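PDB 3QZ6: HpcH/HpaI aldolase from Desulfitobacterium hafniense, which belongs to the HpcH/HpaI aldolase/citrate lyase family and folds as a TIM barrel, with eight parallel strands closed into a ring and helices packed around them. Local coordinates for residues K7-A12 / G37-I42; H80-L85 / G116-G121; Q187-K192 / A219-W224. All blocks are in the same frame, centred on the assembly; numbering follows the deposited sequence.

Contact 1 of 3, residues K7-A12 / G37-I42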
loop_
_atom_site.group_PDB
_atom_site.type_symbol
_atom_site.label_atom_id
_atom_site.label_comp_id
_atom_site.label_asym_id
_atom_site.label_seq_id
_atom_site.Cartn_x
_atom_site.Cartn_y
_atom_site.Cartn_z
ATOM N N LYS A 7 20.065 -6.749 -15.354
ATOM C CA LYS A 7 20.642 -7.530 -16.458
ATOM C C LYS A 7 21.736 -8.475 -15.975
ATOM O O LYS A 7 21.947 -9.542 -16.550
ATOM C CB LYS A 7 21.186 -6.628 -17.566
ATOM C CG LYS A 7 20.114 -5.844 -18.289
ATOM C CD LYS A 7 19.961 -6.280 -19.724
ATOM C CE LYS A 7 21.283 -6.253 -20.454
ATOM N NZ LYS A 7 21.097 -6.163 -21.924
ATOM N N LYS A 8 22.429 -8.079 -14.915
ATOM C CA LYS A 8 23.459 -8.920 -14.321
ATOM C C LYS A 8 22.849 -10.253 -13.870
ATOM O O LYS A 8 23.392 -11.321 -14.137
ATOM C CB LYS A 8 24.090 -8.184 -13.140
ATOM C CG LYS A 8 25.459 -8.666 -12.728
ATOM C CD LYS A 8 26.078 -7.684 -11.735
ATOM C CE LYS A 8 27.339 -8.244 -11.081
ATOM N NZ LYS A 8 27.874 -7.328 -10.027
ATOM N N LYS A 9 21.709 -10.188 -13.198
ATOM C CA LYS A 9 20.997 -11.393 -12.786
ATOM C C LYS A 9 20.521 -12.225 -13.972
ATOM O O LYS A 9 20.689 -13.442 -13.993
ATOM C CB LYS A 9 19.798 -11.018 -11.918
ATOM C CG LYS A 9 20.192 -10.353 -10.611
ATOM C CD LYS A 9 18.973 -9.824 -9.865
ATOM C CE LYS A 9 19.368 -9.342 -8.475
ATOM N NZ LYS A 9 18.243 -8.638 -7.811
ATOM N N LEU A 10 19.922 -11.566 -14.958
ATOM C CA LEU A 10 19.371 -12.260 -16.109
ATOM C C LEU A 10 20.494 -12.932 -16.870
ATOM O O LEU A 10 20.363 -14.067 -17.334
ATOM C CB LEU A 10 18.649 -11.282 -17.035
ATOM C CG LEU A 10 17.353 -10.686 -16.494
ATOM C CD1 LEU A 10 16.813 -9.637 -17.453
ATOM C CD2 LEU A 10 16.336 -11.790 -16.256
ATOM N N SER A 11 21.602 -12.215 -16.991
ATOM C CA SER A 11 22.760 -12.714 -17.718
ATOM C C SER A 11 23.323 -13.980 -17.069
ATOM O O SER A 11 23.862 -14.850 -17.751
ATOM C CB SER A 11 23.831 -11.628 -17.794
ATOM O OG SER A 11 24.997 -12.108 -18.430
ATOM N N ALA A 12 23.188 -14.083 -15.752
ATOM C CA ALA A 12 23.672 -15.250 -15.019
ATOM C C ALA A 12 22.668 -16.399 -15.050
ATOM O O ALA A 12 22.861 -17.426 -14.395
ATOM C CB ALA A 12 23.997 -14.875 -13.585
ATOM N N GLY A 37 11.642 -9.774 -0.853
ATOM C CA GLY A 37 12.418 -10.594 -1.764
ATOM C C GLY A 37 12.216 -10.289 -3.242
ATOM O O GLY A 37 12.565 -11.106 -4.093
ATOM N N LEU A 38 11.661 -9.124 -3.566
ATOM C CA LEU A 38 11.496 -8.744 -4.977
ATOM C C LEU A 38 12.814 -8.268 -5.575
ATOM O O LEU A 38 13.604 -7.618 -4.902
ATOM C CB LEU A 38 10.423 -7.659 -5.131
ATOM C CG LEU A 38 8.983 -8.141 -4.910
ATOM C CD1 LEU A 38 8.006 -6.979 -4.821
ATOM C CD2 LEU A 38 8.575 -9.098 -6.013
ATOM N N ASP A 39 13.059 -8.612 -6.834
ATOM C CA ASP A 39 14.224 -8.103 -7.552
ATOM C C ASP A 39 13.974 -6.736 -8.189
ATOM O O ASP A 39 14.898 -5.943 -8.352
ATOM C CB ASP A 39 14.626 -9.088 -8.646
ATOM C CG ASP A 39 15.081 -10.401 -8.080
ATOM O OD1 ASP A 39 16.193 -10.427 -7.525
ATOM O OD2 ASP A 39 14.311 -11.381 -8.148
ATOM N N TYR A 40 12.729 -6.481 -8.583
ATOM C CA TYR A 40 12.404 -5.253 -9.300
ATOM C C TYR A 40 10.925 -4.929 -9.139
ATOM O O TYR A 40 10.152 -5.733 -8.619
ATOM C CB TYR A 40 12.749 -5.389 -10.794
ATOM C CG TYR A 40 11.831 -6.334 -11.556
ATOM C CD1 TYR A 40 10.742 -5.850 -12.287
ATOM C CD2 TYR A 40 12.049 -7.710 -11.540
ATOM C CE1 TYR A 40 9.897 -6.711 -12.973
ATOM C CE2 TYR A 40 11.212 -8.572 -12.219
ATOM C CZ TYR A 40 10.140 -8.070 -12.937
ATOM O OH TYR A 40 9.314 -8.935 -13.616
ATOM N N PHE A 41 10.532 -3.734 -9.558
ATOM C CA PHE A 41 9.119 -3.438 -9.701
ATOM C C PHE A 41 8.951 -2.470 -10.846
ATOM O O PHE A 41 9.914 -1.836 -11.287
ATOM C CB PHE A 41 8.504 -2.884 -8.400
ATOM C CG PHE A 41 9.127 -1.602 -7.928
ATOM C CD1 PHE A 41 8.638 -0.376 -8.359
ATOM C CD2 PHE A 41 10.197 -1.626 -7.040
ATOM C CE1 PHE A 41 9.203 0.808 -7.911
ATOM C CE2 PHE A 41 10.774 -0.456 -6.587
ATOM C CZ PHE A 41 10.276 0.769 -7.007
ATOM N N ILE A 42 7.728 -2.370 -11.347
ATOM C CA ILE A 42 7.489 -1.568 -12.530
ATOM C C ILE A 42 6.511 -0.471 -12.191
ATOM O O ILE A 42 5.384 -0.742 -11.785
ATOM C CB ILE A 42 6.929 -2.414 -13.685
ATOM C CG1 ILE A 42 7.805 -3.657 -13.910
ATOM C CG2 ILE A 42 6.806 -1.563 -14.959
ATOM C CD1 ILE A 42 7.520 -4.373 -15.228
HETATM O O HOH W 1 17.153 -6.554 -9.712
#
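Lys9 and Asp39 form a salt bridge near the protein surface, where the short helix 6-11 meets the residues that lead into barrel strand 40-44. The backbones stay well apart: the closest pair of CA atoms, those of Lys9 and Asp39, is 9.2 Å from one to the other, and the gap is spanned by side chains. Beyond its first torsion the lysine is fully stretched, with chi2 to chi4 all near 172°, which carries the ammonium group away from the helix and up to the carboxylate. Lys9 NZ donates to Asp39 OD1 over 2.7 Å, and the oxygen receives it on its anti lone pair, the one turned away from OD2. The end of the methylene chain follows the charge, and Lys9 CE lies 3.5 Å from Asp39 OD1. A water joins the two residues a second time: it accepts from Lys9 NZ at 3.0 Å and donates to the backbone oxygen of Asp39, Asp39 O, at 2.7 Å. The ammonium group is thus tied to the aspartate through both its side chain and its main chain. Asp39 OD2 accepts a hydrogen bond from the backbone N of Val17, at the start of neighbouring strand 16-21, so the two carboxylate oxygens serve different partners and the rotation of the group is probably well fixed. Elsewhere along helix 6-11, Lys7 makes a salt bridge with Asp169, and Leu10 packs on Phe145 of strand 145-150. Through these links the helix reaches residues at the beginnings of several strands, as befits a helix that precedes the first strand of a TIM barrel and covers its N-terminal end.

Contact 2 of 3, residues H80-L85 / G116-G121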
loop_
_atom_site.group_PDB
_atom_site.type_symbol
_atom_site.label_atom_id
_atom_site.label_comp_id
_atom_site.label_asym_id
_atom_site.label_seq_id
_atom_site.Cartn_x
_atom_site.Cartn_y
_atom_site.Cartn_z
ATOM N N HIS A 80 10.387 10.980 -22.113
ATOM C CA HIS A 80 10.263 9.845 -21.190
ATOM C C HIS A 80 11.564 9.070 -21.063
ATOM O O HIS A 80 12.047 8.823 -19.960
ATOM C CB HIS A 80 9.134 8.906 -21.611
ATOM C CG HIS A 80 7.775 9.493 -21.389
ATOM N ND1 HIS A 80 7.174 10.344 -22.293
ATOM C CD2 HIS A 80 6.925 9.397 -20.337
ATOM C CE1 HIS A 80 5.996 10.717 -21.826
ATOM N NE2 HIS A 80 5.821 10.161 -20.640
ATOM N N VAL A 81 12.135 8.688 -22.196
ATOM C CA VAL A 81 13.267 7.773 -22.162
ATOM C C VAL A 81 14.531 8.408 -21.588
ATOM O O VAL A 81 15.170 7.845 -20.705
ATOM C CB VAL A 81 13.546 7.176 -23.557
ATOM C CG1 VAL A 81 14.825 6.357 -23.525
ATOM C CG2 VAL A 81 12.344 6.315 -23.998
ATOM N N GLN A 82 14.893 9.582 -22.091
ATOM C CA GLN A 82 16.110 10.239 -21.631
ATOM C C GLN A 82 16.029 10.556 -20.134
ATOM O O GLN A 82 16.936 10.229 -19.374
ATOM C CB GLN A 82 16.365 11.525 -22.428
ATOM C CG GLN A 82 17.582 12.311 -21.957
ATOM C CD GLN A 82 18.874 11.749 -22.527
ATOM O OE1 GLN A 82 18.944 11.412 -23.708
ATOM N NE2 GLN A 82 19.893 11.626 -21.688
ATOM N N ARG A 83 14.945 11.194 -19.708
ATOM C CA ARG A 83 14.855 11.634 -18.316
ATOM C C ARG A 83 14.822 10.460 -17.346
ATOM O O ARG A 83 15.473 10.493 -16.303
ATOM C CB ARG A 83 13.629 12.523 -18.089
ATOM C CG ARG A 83 13.611 13.801 -18.948
ATOM C CD ARG A 83 12.381 14.655 -18.606
ATOM N NE ARG A 83 12.546 15.320 -17.310
ATOM C CZ ARG A 83 11.662 16.155 -16.774
ATOM N NH1 ARG A 83 10.512 16.407 -17.405
ATOM N NH2 ARG A 83 11.925 16.728 -15.599
ATOM N N LEU A 84 14.042 9.434 -17.668
ATOM C CA LEU A 84 13.871 8.348 -16.716
ATOM C C LEU A 84 15.153 7.543 -16.556
ATOM O O LEU A 84 15.466 7.112 -15.451
ATOM C CB LEU A 84 12.685 7.447 -17.085
ATOM C CG LEU A 84 11.313 8.119 -16.898
ATOM C CD1 LEU A 84 10.206 7.272 -17.515
ATOM C CD2 LEU A 84 11.029 8.409 -15.420
ATOM N N LEU A 85 15.893 7.330 -17.646
ATOM C CA LEU A 85 17.183 6.640 -17.534
ATOM C C LEU A 85 18.172 7.500 -16.758
ATOM O O LEU A 85 18.962 6.990 -15.956
ATOM C CB LEU A 85 17.767 6.305 -18.910
ATOM C CG LEU A 85 17.039 5.225 -19.712
ATOM C CD1 LEU A 85 17.710 5.037 -21.061
ATOM C CD2 LEU A 85 17.009 3.894 -18.961
ATOM N N GLY A 116 23.144 4.143 -29.975
ATOM C CA GLY A 116 21.965 5.000 -29.962
ATOM C C GLY A 116 22.366 6.459 -29.844
ATOM O O GLY A 116 23.541 6.799 -29.998
ATOM N N GLU A 117 21.395 7.322 -29.561
ATOM C CA GLU A 117 21.635 8.756 -29.519
ATOM C C GLU A 117 21.278 9.369 -28.161
ATOM O O GLU A 117 20.993 10.566 -28.066
ATOM C CB GLU A 117 20.882 9.445 -30.677
ATOM C CG GLU A 117 21.437 8.978 -32.044
ATOM C CD GLU A 117 20.604 9.383 -33.260
ATOM O OE1 GLU A 117 19.529 9.989 -33.109
ATOM O OE2 GLU A 117 21.043 9.078 -34.390
ATOM N N ARG A 118 21.305 8.554 -27.109
ATOM C CA ARG A 118 21.067 9.064 -25.756
ATOM C C ARG A 118 22.106 10.141 -25.422
ATOM O O ARG A 118 23.303 9.942 -25.641
ATOM C CB ARG A 118 21.162 7.926 -24.725
ATOM C CG ARG A 118 20.829 8.369 -23.295
ATOM C CD ARG A 118 21.043 7.254 -22.263
ATOM N NE ARG A 118 20.935 7.779 -20.897
ATOM C CZ ARG A 118 21.195 7.080 -19.796
ATOM N NH1 ARG A 118 21.564 5.803 -19.876
ATOM N NH2 ARG A 118 21.080 7.657 -18.610
ATOM N N GLY A 119 21.654 11.270 -24.884
ATOM C CA GLY A 119 22.556 12.337 -24.482
ATOM C C GLY A 119 23.262 12.017 -23.179
ATOM O O GLY A 119 22.691 11.376 -22.304
ATOM N N VAL A 120 24.505 12.465 -23.048
ATOM C CA VAL A 120 25.320 12.163 -21.877
ATOM C C VAL A 120 25.239 13.315 -20.876
ATOM O O VAL A 120 25.765 14.398 -21.121
ATOM C CB VAL A 120 26.804 11.934 -22.261
ATOM C CG1 VAL A 120 27.601 11.486 -21.048
ATOM C CG2 VAL A 120 26.927 10.895 -23.390
ATOM N N GLY A 121 24.566 13.095 -19.753
ATOM C CA GLY A 121 24.457 14.134 -18.740
ATOM C C GLY A 121 25.387 13.840 -17.581
ATOM O O GLY A 121 26.281 13.020 -17.710
HETATM O O HOH W 2 21.943 7.294 -15.713
#
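Gln82 NE2 has two acceptors: Gly119 O, 2.9 Å from Gln82 NE2, and a carboxylate oxygen of Asp86, one turn further along helix 78-87. The other end of the same amide, Gln82 OE1, accepts from the backbone Gly119 N at 3.0 Å, with an N-H...O angle of 156°. One side-chain amide therefore satisfies both the N-H and the C=O of a single loop residue, much as a neighbouring strand would. Neither bond is flat: each donor is tilted out of the plane of the carbonyl it meets. A bend at chi2 of Gln82 (82°) swings the amide out from the helix to the loop. The pairing ties helix 78-87, which follows the third strand of the TIM barrel, to the long connection between helices 100-110 and 133-141. Arg118, just before the gripped glycine, runs outstretched from the loop back along the helix. Its CG passes 3.6 Å from Gln82 OE1, while its guanidinium plane is turned 56° from the glutamine amide. Leu85 CB sits over the centre of one guanidinium face, 3.5 Å above the plane, and the Leu85 methyl CD1 comes no closer than 4.1 Å to Arg118 NH1. In the guanidinium plane, a water accepts from Arg118 NH2 at 3.0 Å. Arg118 NH2 also forms a salt bridge with Asp86 OD1, while Asp86 OD2 takes the Gln82 amide, so the one carboxylate probably helps to position both side chains.

Contact 3 of 3, residues Q187-K192 / A219-W224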
loop_
_atom_site.group_PDB
_atom_site.type_symbol
_atom_site.label_atom_id
_atom_site.label_comp_id
_atom_site.label_asym_id
_atom_site.label_seq_id
_atom_site.Cartn_x
_atom_site.Cartn_y
_atom_site.Cartn_z
ATOM N N GLN A 187 -11.009 -12.700 -20.628
ATOM C CA GLN A 187 -10.852 -14.149 -20.526
ATOM C C GLN A 187 -9.377 -14.483 -20.688
ATOM O O GLN A 187 -8.949 -15.010 -21.718
ATOM C CB GLN A 187 -11.693 -14.852 -21.589
ATOM C CG GLN A 187 -13.126 -14.349 -21.617
ATOM C CD GLN A 187 -13.982 -15.075 -22.635
ATOM O OE1 GLN A 187 -13.788 -16.262 -22.889
ATOM N NE2 GLN A 187 -14.931 -14.360 -23.224
ATOM N N THR A 188 -8.598 -14.162 -19.660
ATOM C CA THR A 188 -7.146 -14.192 -19.788
ATOM C C THR A 188 -6.562 -15.587 -19.613
ATOM O O THR A 188 -5.351 -15.770 -19.696
ATOM C CB THR A 188 -6.472 -13.213 -18.808
ATOM O OG1 THR A 188 -6.822 -13.562 -17.469
ATOM C CG2 THR A 188 -6.933 -11.784 -19.083
ATOM N N GLU A 189 -7.419 -16.574 -19.368
ATOM C CA GLU A 189 -6.948 -17.948 -19.259
ATOM C C GLU A 189 -7.415 -18.785 -20.451
ATOM O O GLU A 189 -7.224 -19.996 -20.481
ATOM C CB GLU A 189 -7.387 -18.580 -17.936
ATOM C CG GLU A 189 -6.827 -17.879 -16.702
ATOM C CD GLU A 189 -5.312 -17.957 -16.608
ATOM O OE1 GLU A 189 -4.730 -18.948 -17.098
ATOM O OE2 GLU A 189 -4.704 -17.022 -16.041
ATOM N N HIS A 190 -8.003 -18.121 -21.441
ATOM C CA HIS A 190 -8.494 -18.788 -22.647
ATOM C C HIS A 190 -7.364 -19.452 -23.439
ATOM O O HIS A 190 -6.261 -18.915 -23.538
ATOM C CB HIS A 190 -9.212 -17.771 -23.531
ATOM C CG HIS A 190 -10.010 -18.383 -24.638
ATOM N ND1 HIS A 190 -11.385 -18.476 -24.599
ATOM C CD2 HIS A 190 -9.630 -18.922 -25.819
ATOM C CE1 HIS A 190 -11.817 -19.052 -25.705
ATOM N NE2 HIS A 190 -10.772 -19.332 -26.463
ATOM N N PRO A 191 -7.634 -20.632 -24.012
ATOM C CA PRO A 191 -6.628 -21.317 -24.826
ATOM C C PRO A 191 -6.051 -20.438 -25.938
ATOM O O PRO A 191 -4.857 -20.544 -26.213
ATOM C CB PRO A 191 -7.411 -22.487 -25.422
ATOM C CG PRO A 191 -8.431 -22.793 -24.381
ATOM C CD PRO A 191 -8.837 -21.456 -23.810
ATOM N N LYS A 192 -6.868 -19.591 -26.561
ATOM C CA LYS A 192 -6.375 -18.709 -27.626
ATOM C C LYS A 192 -5.287 -17.760 -27.118
ATOM O O LYS A 192 -4.352 -17.420 -27.841
ATOM C CB LYS A 192 -7.515 -17.905 -28.257
ATOM C CG LYS A 192 -8.423 -18.706 -29.186
ATOM C CD LYS A 192 -9.622 -17.866 -29.630
ATOM C CE LYS A 192 -9.516 -17.431 -31.087
ATOM N NZ LYS A 192 -10.277 -16.170 -31.342
ATOM N N ALA A 219 -0.261 -16.464 -7.689
ATOM C CA ALA A 219 1.166 -16.696 -7.852
ATOM C C ALA A 219 1.468 -18.076 -8.450
ATOM O O ALA A 219 2.409 -18.231 -9.232
ATOM C CB ALA A 219 1.880 -16.520 -6.525
ATOM N N ALA A 220 0.672 -19.074 -8.088
ATOM C CA ALA A 220 0.899 -20.433 -8.589
ATOM C C ALA A 220 0.827 -20.521 -10.121
ATOM O O ALA A 220 1.512 -21.340 -10.735
ATOM C CB ALA A 220 -0.072 -21.416 -7.936
ATOM N N LYS A 221 0.013 -19.670 -10.740
ATOM C CA LYS A 221 -0.123 -19.683 -12.197
ATOM C C LYS A 221 1.183 -19.323 -12.898
ATOM O O LYS A 221 1.284 -19.441 -14.120
ATOM C CB LYS A 221 -1.226 -18.731 -12.661
ATOM C CG LYS A 221 -2.531 -18.874 -11.902
ATOM C CD LYS A 221 -3.273 -20.134 -12.284
ATOM C CE LYS A 221 -3.930 -19.995 -13.645
ATOM N NZ LYS A 221 -4.576 -21.278 -14.056
HETATM N N MSE A 222 2.178 -18.865 -12.139
HETATM C CA MSE A 222 3.475 -18.557 -12.735
HETATM C C MSE A 222 4.221 -19.840 -13.137
HETATM O O MSE A 222 5.185 -19.790 -13.891
HETATM C CB MSE A 222 4.344 -17.728 -11.781
HETATM C CG MSE A 222 5.566 -17.118 -12.465
HETATM SE SE MSE A 222 5.131 -15.527 -13.546
HETATM C CE MSE A 222 4.557 -14.480 -12.011
ATOM N N GLY A 223 3.774 -20.981 -12.624
ATOM C CA GLY A 223 4.412 -22.252 -12.928
ATOM C C GLY A 223 4.527 -22.483 -14.423
ATOM O O GLY A 223 5.556 -22.958 -14.915
ATOM N N TRP A 224 3.469 -22.125 -15.147
ATOM C CA TRP A 224 3.425 -22.288 -16.594
ATOM C C TRP A 224 4.617 -21.617 -17.273
ATOM O O TRP A 224 5.238 -22.191 -18.167
ATOM C CB TRP A 224 2.121 -21.710 -17.153
ATOM C CG TRP A 224 1.924 -21.966 -18.621
ATOM C CD1 TRP A 224 1.286 -23.030 -19.191
ATOM C CD2 TRP A 224 2.369 -21.138 -19.706
ATOM N NE1 TRP A 224 1.305 -22.913 -20.559
ATOM C CE2 TRP A 224 1.963 -21.761 -20.899
ATOM C CE3 TRP A 224 3.068 -19.930 -19.780
ATOM C CZ2 TRP A 224 2.235 -21.219 -22.155
ATOM C CZ3 TRP A 224 3.341 -19.395 -21.030
ATOM C CH2 TRP A 224 2.925 -20.037 -22.198
#
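Bends in both chains bring Glu189 and Lys221 together: the glutamate folds at chi2 (-64°), the lysine at chi2 (-73°) and again at chi3 (-75°). With its last torsion extended, the lysine then sends CE and NZ toward the carboxylate. What results is a long salt bridge, 3.8 Å from Glu189 OE1 to Lys221 NZ. The methylene next to the charge is just as near, with Lys221 CE 3.7 Å from Glu189 OE1 and 3.9 Å from Glu189 OE2. The end of the lysine chain thus comes over a face of the carboxylate, with no direct hydrogen bond from the ammonium group, and the attraction between these exposed groups is probably modest. A stronger partner of Glu189 OE1 is the hydroxyl of Tyr194, in helix 191-207. The ring of Tyr194 in turn meets Trp224 edge-to-face, so an aromatic contact joins helix 191-207 to helix 223-227 near the charged pair. Glu189 lies in the type I turn from Gln187 to His190, whose last residue is the N-cap of helix 191-207. Lys221 ends a short 3-10 turn that follows strand 210-215, and it also touches Thr215 of that strand. The pair therefore links the start of one barrel helix to the loop beyond the strand that follows it, two successive beta-alpha connections of a TIM barrel.

How the contacts relate
Contact 2 is the buried one, whereas contacts 1 and 3 lie at the surface and each rest on one lysine-carboxylate pair. In contact 1 that pair is short and reinforced by water; in contact 3 it is long and exposed. Contact 2 relies instead on paired amide-backbone hydrogen bonds and a guanidinium packed against leucine. The contacts share no helix or strand: 7-12/37-42 lies at the N-terminal end of the barrel strands, 80-85/116-121 and 187-192/219-224 in the outer helices and loops. The last two lie on opposite sides of the chain's centre, their own centres 36 Å apart, and only contacts 1 and 3 touch the second subunit.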